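Local coordinates for uncharacterized protein (Parabacteroides merdae ATCC 43184, PDB 4OPW) that is of unknown function but is probably a cell-surface adhesin built as a parallel beta-solenoid, at residues C193-T206 with V214-A226. Residues are numbered along the deposited sequence; the frame is centred on the assembly and turned at random.
Sequences CKITGKGSAQIHPT and VGKGNIRYKGPTA. With EDO (1,2-ethanediol), chain D.
With CG1 anti to its carbonyl carbon (chi1 -64°) and CG2 anti to its backbone N, I219 spreads its two branches into the core of a parallel beta-solenoid: CG2 lies 3.7 Å from I203 CD1, while CD1 comes 3.7 Å from C193 SG. In I203 the first torsion (59°) sets CG1 between backbone N and carbonyl carbon, bringing it alongside Y221 CB. I195 CD1 lies beside I219 CG1, the two side chains running in opposite senses, so that residues of the successive strands 193-197 and 200-205 pack on one isoleucine of strand 218-221. A201 lies on the same face, and A211 and I213 of strand 208-214 also touch I219. The pair illustrates how a solenoid stacks its coils: 200-205 and 218-221 run parallel, their axes 4.8 Å apart, in a ladder where A201 N donates to N218 O and R220 N returns a nearly straight bond to A201 O. At the corner, G217 CA packs against I195 CG2, and its N donates a bent hydrogen bond to G197 O. On the outward face R220 bends at chi2, and NH1 donates to I219 O and also to T236 O, further along the chain. A water joins G199 O to N218 ND2, while N218 OD1 takes the N-H of T236. Beyond the last backbone rung, K222 N to I203 O, the H204 ring adds a side-chain bond: K222 O lies in the ring plane, 2.9 Å from H204 ND1, although the imidazole N-H approaches from above the K222 carbonyl plane, 61° out of it.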
ATOM      1  N   CYS A 193      -6.442 -10.324 -15.864  1.00 21.04           N
ATOM      2  CA  CYS A 193      -5.024  -9.926 -15.747  1.00 19.83           C
ATOM      3  C   CYS A 193      -4.559  -9.280 -17.023  1.00 22.51           C
ATOM      4  O   CYS A 193      -4.693  -9.867 -18.105  1.00 21.59           O
ATOM      5  CB  CYS A 193      -4.134 -11.105 -15.359  1.00 20.68           C
ATOM      6  SG  CYS A 193      -2.435 -10.647 -14.906  1.00 24.03           S
ATOM      7  N   LYS A 194      -3.995  -8.071 -16.912  0.50 18.57           N
ATOM      8  CA  LYS A 194      -3.549  -7.315 -18.074  0.50 18.67           C
ATOM      9  C   LYS A 194      -2.161  -6.723 -17.851  0.50 22.19           C
ATOM     10  O   LYS A 194      -1.908  -6.104 -16.811  0.50 20.55           O
ATOM     11  CB  LYS A 194      -4.572  -6.209 -18.394  0.50 21.16           C
ATOM     12  CG  LYS A 194      -4.337  -5.466 -19.708  0.50 31.65           C
ATOM     13  CD  LYS A 194      -5.374  -4.360 -19.878  0.50 42.21           C
ATOM     14  CE  LYS A 194      -5.024  -3.386 -20.974  0.50 49.86           C
ATOM     15  NZ  LYS A 194      -5.889  -2.175 -20.938  0.50 53.65           N
ATOM     16  N   ILE A 195      -1.253  -6.939 -18.827  1.00 19.30           N
ATOM     17  CA  ILE A 195       0.116  -6.395 -18.802  1.00 18.04           C
ATOM     18  C   ILE A 195       0.324  -5.609 -20.099  1.00 22.85           C
ATOM     19  O   ILE A 195       0.161  -6.169 -21.182  1.00 24.20           O
ATOM     20  CB  ILE A 195       1.263  -7.429 -18.568  1.00 21.17           C
ATOM     21  CG1 ILE A 195       1.060  -8.206 -17.230  1.00 22.01           C
ATOM     22  CG2 ILE A 195       2.642  -6.691 -18.576  1.00 20.25           C
ATOM     23  CD1 ILE A 195       2.097  -9.303 -16.946  1.00 25.86           C
ATOM     24  N   THR A 196       0.711  -4.319 -19.987  1.00 19.16           N
ATOM     25  CA  THR A 196       1.018  -3.461 -21.142  1.00 19.62           C
ATOM     26  C   THR A 196       2.459  -2.986 -20.922  1.00 23.23           C
ATOM     27  O   THR A 196       2.710  -2.183 -20.019  1.00 21.22           O
ATOM     28  CB  THR A 196       0.002  -2.280 -21.252  1.00 23.38           C
ATOM     29  OG1 THR A 196      -1.337  -2.776 -21.159  1.00 23.91           O
ATOM     30  CG2 THR A 196       0.175  -1.461 -22.555  1.00 23.72           C
ATOM     31  N   GLY A 197       3.381  -3.530 -21.707  1.00 20.22           N
ATOM     32  CA  GLY A 197       4.812  -3.262 -21.604  1.00 20.02           C
ATOM     33  C   GLY A 197       5.482  -4.459 -20.967  1.00 23.19           C
ATOM     34  O   GLY A 197       5.134  -5.607 -21.271  1.00 21.98           O
ATOM     35  N   LYS A 198       6.411  -4.206 -20.044  1.00 20.65           N
ATOM     36  CA  LYS A 198       7.112  -5.276 -19.332  1.00 21.06           C
ATOM     37  C   LYS A 198       6.382  -5.616 -18.045  1.00 23.13           C
ATOM     38  O   LYS A 198       5.464  -4.907 -17.618  1.00 20.83           O
ATOM     39  CB  LYS A 198       8.569  -4.847 -18.998  1.00 24.97           C
ATOM     40  CG  LYS A 198       9.476  -4.571 -20.187  1.00 36.91           C
ATOM     41  CD  LYS A 198      10.543  -3.508 -19.864  1.00 46.38           C
ATOM     42  CE  LYS A 198      11.677  -3.978 -18.984  1.00 62.83           C
ATOM     43  NZ  LYS A 198      12.706  -2.918 -18.808  1.00 75.83           N
ATOM     44  N   GLY A 199       6.808  -6.694 -17.418  1.00 23.15           N
ATOM     45  CA  GLY A 199       6.250  -7.052 -16.126  1.00 22.92           C
ATOM     46  C   GLY A 199       6.049  -8.524 -15.908  1.00 25.26           C
ATOM     47  O   GLY A 199       6.232  -9.345 -16.809  1.00 25.22           O
ATOM     48  N   SER A 200       5.669  -8.849 -14.694  1.00 20.07           N
ATOM     49  CA  SER A 200       5.483 -10.230 -14.278  1.00 20.59           C
ATOM     50  C   SER A 200       4.321 -10.325 -13.307  1.00 22.78           C
ATOM     51  O   SER A 200       4.310  -9.630 -12.276  1.00 21.43           O
ATOM     52  CB  SER A 200       6.775 -10.759 -13.634  1.00 24.99           C
ATOM     53  OG  SER A 200       6.583 -11.983 -12.948  1.00 31.87           O
ATOM     54  N   ALA A 201       3.340 -11.168 -13.643  1.00 20.27           N
ATOM     55  CA  ALA A 201       2.220 -11.400 -12.738  1.00 20.61           C
ATOM     56  C   ALA A 201       2.143 -12.876 -12.404  1.00 26.38           C
ATOM     57  O   ALA A 201       2.129 -13.700 -13.311  1.00 28.48           O
ATOM     58  CB  ALA A 201       0.901 -10.914 -13.338  1.00 21.62           C
ATOM     59  N   GLN A 202       2.132 -13.207 -11.107  1.00 21.20           N
ATOM     60  CA  GLN A 202       1.988 -14.578 -10.572  1.00 21.55           C
ATOM     61  C   GLN A 202       0.629 -14.630  -9.930  1.00 23.57           C
ATOM     62  O   GLN A 202       0.383 -13.876  -8.989  1.00 21.84           O
ATOM     63  CB  GLN A 202       3.093 -14.894  -9.581  1.00 22.07           C
ATOM     64  CG  GLN A 202       4.483 -14.945 -10.214  1.00 22.60           C
ATOM     65  CD  GLN A 202       5.558 -15.147  -9.180  1.00 33.76           C
ATOM     66  OE1 GLN A 202       5.347 -14.952  -7.979  1.00 27.34           O
ATOM     67  NE2 GLN A 202       6.732 -15.542  -9.624  1.00 30.53           N
ATOM     68  N   ILE A 203      -0.291 -15.426 -10.472  1.00 20.80           N
ATOM     69  CA  ILE A 203      -1.679 -15.382 -10.014  1.00 20.24           C
ATOM     70  C   ILE A 203      -2.258 -16.782  -9.806  1.00 22.76           C
ATOM     71  O   ILE A 203      -1.667 -17.768 -10.264  1.00 22.93           O
ATOM     72  CB  ILE A 203      -2.530 -14.548 -11.027  1.00 23.42           C
ATOM     73  CG1 ILE A 203      -2.483 -15.173 -12.450  1.00 25.26           C
ATOM     74  CG2 ILE A 203      -2.083 -13.077 -11.024  1.00 22.25           C
ATOM     75  CD1 ILE A 203      -3.341 -14.458 -13.498  1.00 29.57           C
ATOM     76  N   HIS A 204      -3.391 -16.867  -9.074  1.00 20.93           N
ATOM     77  CA  HIS A 204      -4.000 -18.171  -8.775  1.00 22.49           C
ATOM     78  C   HIS A 204      -5.523 -18.146  -9.054  1.00 25.79           C
ATOM     79  O   HIS A 204      -6.332 -18.147  -8.121  1.00 24.13           O
ATOM     80  CB  HIS A 204      -3.663 -18.595  -7.326  1.00 23.70           C
ATOM     81  CG  HIS A 204      -4.226 -19.911  -6.881  1.00 28.31           C
ATOM     82  ND1 HIS A 204      -4.530 -20.923  -7.781  1.00 31.30           N
ATOM     83  CD2 HIS A 204      -4.488 -20.353  -5.631  1.00 30.56           C
ATOM     84  CE1 HIS A 204      -5.014 -21.917  -7.053  1.00 31.48           C
ATOM     85  NE2 HIS A 204      -4.999 -21.624  -5.755  1.00 31.16           N
ATOM     86  N   PRO A 205      -5.920 -18.098 -10.354  1.00 24.35           N
ATOM     87  CA  PRO A 205      -7.358 -18.202 -10.696  1.00 24.31           C
ATOM     88  C   PRO A 205      -7.849 -19.627 -10.433  1.00 27.15           C
ATOM     89  O   PRO A 205      -7.102 -20.562 -10.691  1.00 27.07           O
ATOM     90  CB  PRO A 205      -7.408 -17.849 -12.195  1.00 25.79           C
ATOM     91  CG  PRO A 205      -5.996 -17.633 -12.624  1.00 29.15           C
ATOM     92  CD  PRO A 205      -5.086 -18.147 -11.570  1.00 25.80           C
ATOM     93  N   THR A 206      -9.055 -19.805  -9.868  1.00 23.77           N
ATOM     94  CA  THR A 206      -9.542 -21.156  -9.558  1.00 25.50           C
ATOM     95  C   THR A 206     -10.746 -21.551 -10.429  1.00 31.78           C
ATOM     96  O   THR A 206     -11.245 -22.674 -10.304  1.00 31.94           O
ATOM     97  CB  THR A 206      -9.846 -21.327  -8.068  1.00 32.19           C
ATOM     98  OG1 THR A 206     -10.912 -20.451  -7.710  1.00 32.59           O
ATOM     99  CG2 THR A 206      -8.612 -21.114  -7.188  1.00 29.07           C
ATOM    100  N   VAL A 214       0.218  -6.951 -24.027  1.00 20.28           N
ATOM    101  CA  VAL A 214       0.731  -6.166 -25.155  1.00 20.75           C
ATOM    102  C   VAL A 214       2.164  -5.828 -24.757  1.00 24.13           C
ATOM    103  O   VAL A 214       2.363  -4.981 -23.876  1.00 24.12           O
ATOM    104  CB  VAL A 214      -0.101  -4.915 -25.560  1.00 24.81           C
ATOM    105  CG1 VAL A 214       0.540  -4.206 -26.762  1.00 24.91           C
ATOM    106  CG2 VAL A 214      -1.551  -5.279 -25.857  1.00 24.73           C
ATOM    107  N   GLY A 215       3.135  -6.565 -25.306  1.00 19.93           N
ATOM    108  CA  GLY A 215       4.544  -6.385 -24.967  1.00 19.95           C
ATOM    109  C   GLY A 215       5.235  -7.657 -24.519  1.00 23.85           C
ATOM    110  O   GLY A 215       4.787  -8.753 -24.862  1.00 23.40           O
ATOM    111  N   LYS A 216       6.296  -7.520 -23.705  1.00 22.58           N
ATOM    112  CA  LYS A 216       7.159  -8.616 -23.214  1.00 23.19           C
ATOM    113  C   LYS A 216       6.751  -9.183 -21.838  1.00 26.99           C
ATOM    114  O   LYS A 216       7.353 -10.159 -21.373  1.00 26.58           O
ATOM    115  CB  LYS A 216       8.615  -8.120 -23.114  1.00 26.44           C
ATOM    116  CG  LYS A 216       9.309  -7.987 -24.459  1.00 39.49           C
ATOM    117  CD  LYS A 216      10.606  -7.198 -24.328  1.00 52.54           C
ATOM    118  CE  LYS A 216      10.777  -6.145 -25.406  1.00 68.20           C
ATOM    119  NZ  LYS A 216      10.987  -6.737 -26.758  1.00 73.71           N
ATOM    120  N   GLY A 217       5.767  -8.572 -21.194  1.00 24.07           N
ATOM    121  CA  GLY A 217       5.287  -9.009 -19.885  1.00 23.47           C
ATOM    122  C   GLY A 217       4.774 -10.434 -19.863  1.00 25.50           C
ATOM    123  O   GLY A 217       4.237 -10.922 -20.865  1.00 25.92           O
ATOM    124  N   ASN A 218       4.954 -11.120 -18.729  1.00 20.29           N
ATOM    125  CA  ASN A 218       4.541 -12.516 -18.601  1.00 21.60           C
ATOM    126  C   ASN A 218       3.529 -12.724 -17.495  1.00 25.16           C
ATOM    127  O   ASN A 218       3.654 -12.138 -16.414  1.00 24.60           O
ATOM    128  CB  ASN A 218       5.744 -13.415 -18.337  1.00 23.28           C
ATOM    129  CG  ASN A 218       6.676 -13.481 -19.507  1.00 34.36           C
ATOM    130  OD1 ASN A 218       6.310 -13.957 -20.581  1.00 27.45           O
ATOM    131  ND2 ASN A 218       7.862 -12.918 -19.346  1.00 30.41           N
ATOM    132  N   ILE A 219       2.550 -13.586 -17.771  1.00 21.39           N
ATOM    133  CA  ILE A 219       1.542 -13.987 -16.807  1.00 21.37           C
ATOM    134  C   ILE A 219       1.793 -15.461 -16.487  1.00 25.86           C
ATOM    135  O   ILE A 219       1.846 -16.295 -17.397  1.00 24.65           O
ATOM    136  CB  ILE A 219       0.104 -13.737 -17.307  1.00 24.03           C
ATOM    137  CG1 ILE A 219      -0.157 -12.226 -17.509  1.00 24.03           C
ATOM    138  CG2 ILE A 219      -0.932 -14.396 -16.350  1.00 24.27           C
ATOM    139  CD1 ILE A 219      -1.488 -11.901 -18.244  1.00 27.14           C
ATOM    140  N   ARG A 220       1.990 -15.770 -15.203  1.00 24.33           N
ATOM    141  CA  ARG A 220       2.188 -17.159 -14.778  1.00 24.66           C
ATOM    142  C   ARG A 220       1.079 -17.483 -13.801  1.00 27.35           C
ATOM    143  O   ARG A 220       0.841 -16.709 -12.879  1.00 25.55           O
ATOM    144  CB  ARG A 220       3.603 -17.379 -14.195  1.00 26.67           C
ATOM    145  CG  ARG A 220       4.741 -17.226 -15.222  1.00 30.73           C
ATOM    146  CD  ARG A 220       4.689 -18.267 -16.333  1.00 31.05           C
ATOM    147  NE  ARG A 220       5.738 -18.061 -17.336  1.00 33.92           N
ATOM    148  CZ  ARG A 220       5.594 -17.370 -18.465  1.00 43.72           C
ATOM    149  NH1 ARG A 220       4.445 -16.770 -18.742  1.00 26.28           N
ATOM    150  NH2 ARG A 220       6.601 -17.266 -19.320  1.00 36.30           N
ATOM    151  N   TYR A 221       0.332 -18.565 -14.044  1.00 24.00           N
ATOM    152  CA  TYR A 221      -0.791 -18.865 -13.175  1.00 23.64           C
ATOM    153  C   TYR A 221      -0.769 -20.281 -12.631  1.00 26.84           C
ATOM    154  O   TYR A 221      -0.229 -21.199 -13.254  1.00 26.13           O
ATOM    155  CB  TYR A 221      -2.127 -18.621 -13.925  1.00 24.47           C
ATOM    156  CG  TYR A 221      -2.391 -19.580 -15.069  1.00 23.77           C
ATOM    157  CD1 TYR A 221      -1.969 -19.285 -16.365  1.00 24.58           C
ATOM    158  CD2 TYR A 221      -3.074 -20.773 -14.861  1.00 24.15           C
ATOM    159  CE1 TYR A 221      -2.221 -20.155 -17.422  1.00 25.41           C
ATOM    160  CE2 TYR A 221      -3.319 -21.655 -15.908  1.00 25.70           C
ATOM    161  CZ  TYR A 221      -2.899 -21.337 -17.189  1.00 31.66           C
ATOM    162  OH  TYR A 221      -3.146 -22.212 -18.217  1.00 33.28           O
ATOM    163  N   LYS A 222      -1.398 -20.461 -11.469  1.00 26.33           N
ATOM    164  CA  LYS A 222      -1.615 -21.788 -10.884  1.00 28.08           C
ATOM    165  C   LYS A 222      -3.087 -22.051 -10.980  1.00 33.04           C
ATOM    166  O   LYS A 222      -3.892 -21.172 -10.639  1.00 31.35           O
ATOM    167  CB  LYS A 222      -1.092 -21.878  -9.443  1.00 30.92           C
ATOM    168  CG  LYS A 222       0.418 -22.069  -9.426  1.00 41.85           C
ATOM    169  CD  LYS A 222       1.033 -22.044  -8.041  1.00 44.84           C
ATOM    170  CE  LYS A 222       2.543 -22.009  -8.161  1.00 43.19           C
ATOM    171  NZ  LYS A 222       3.218 -22.028  -6.843  1.00 45.65           N
ATOM    172  N   GLY A 223      -3.459 -23.194 -11.526  1.00 31.84           N
ATOM    173  CA  GLY A 223      -4.868 -23.509 -11.671  1.00 33.59           C
ATOM    174  C   GLY A 223      -5.305 -24.638 -10.757  1.00 39.30           C
ATOM    175  O   GLY A 223      -4.863 -24.703  -9.603  1.00 40.56           O
ATOM    176  N   PRO A 224      -6.141 -25.573 -11.257  1.00 35.23           N
ATOM    177  CA  PRO A 224      -6.744 -25.597 -12.615  1.00 33.45           C
ATOM    178  C   PRO A 224      -7.687 -24.420 -12.866  1.00 32.13           C
ATOM    179  O   PRO A 224      -8.420 -24.004 -11.964  1.00 30.58           O
ATOM    180  CB  PRO A 224      -7.549 -26.909 -12.624  1.00 36.31           C
ATOM    181  CG  PRO A 224      -7.011 -27.730 -11.464  1.00 41.80           C
ATOM    182  CD  PRO A 224      -6.584 -26.722 -10.441  1.00 37.12           C
ATOM    183  N   THR A 225      -7.688 -23.881 -14.089  1.00 26.70           N
ATOM    184  CA  THR A 225      -8.574 -22.771 -14.487  1.00 24.76           C
ATOM    185  C   THR A 225      -8.741 -22.731 -15.987  1.00 28.33           C
ATOM    186  O   THR A 225      -7.800 -23.087 -16.705  1.00 27.81           O
ATOM    187  CB  THR A 225      -8.013 -21.396 -13.987  1.00 29.76           C
ATOM    188  OG1 THR A 225      -8.887 -20.323 -14.376  1.00 26.28           O
ATOM    189  CG2 THR A 225      -6.618 -21.099 -14.484  1.00 25.28           C
ATOM    190  N   ALA A 226      -9.916 -22.283 -16.458  1.00 26.52           N
ATOM    191  CA  ALA A 226     -10.154 -22.040 -17.878  1.00 27.43           C
ATOM    192  C   ALA A 226      -9.445 -20.736 -18.226  1.00 29.88           C
ATOM    193  O   ALA A 226      -9.348 -19.840 -17.367  1.00 28.28           O
ATOM    194  CB  ALA A 226     -11.639 -21.945 -18.171  1.00 29.45           C
TER
HETATM  195  C1  EDO D 302     -10.454 -22.429  -4.100  1.00 48.40           C
HETATM  196  O1  EDO D 302      -9.130 -22.285  -3.618  1.00 49.22           O
HETATM  197  C2  EDO D 302     -11.230 -21.111  -3.920  1.00 46.15           C
HETATM  198  O2  EDO D 302     -11.075 -20.280  -5.063  1.00 42.28           O
HETATM  199  O   HOH W   1       8.488 -11.274 -16.897  1.00 32.86           O
HETATM  200  O   HOH W   2       8.906  -8.460 -18.811  1.00 37.63           O
HETATM  201  O   HOH W   3       5.498 -14.159 -14.246  1.00 35.55           O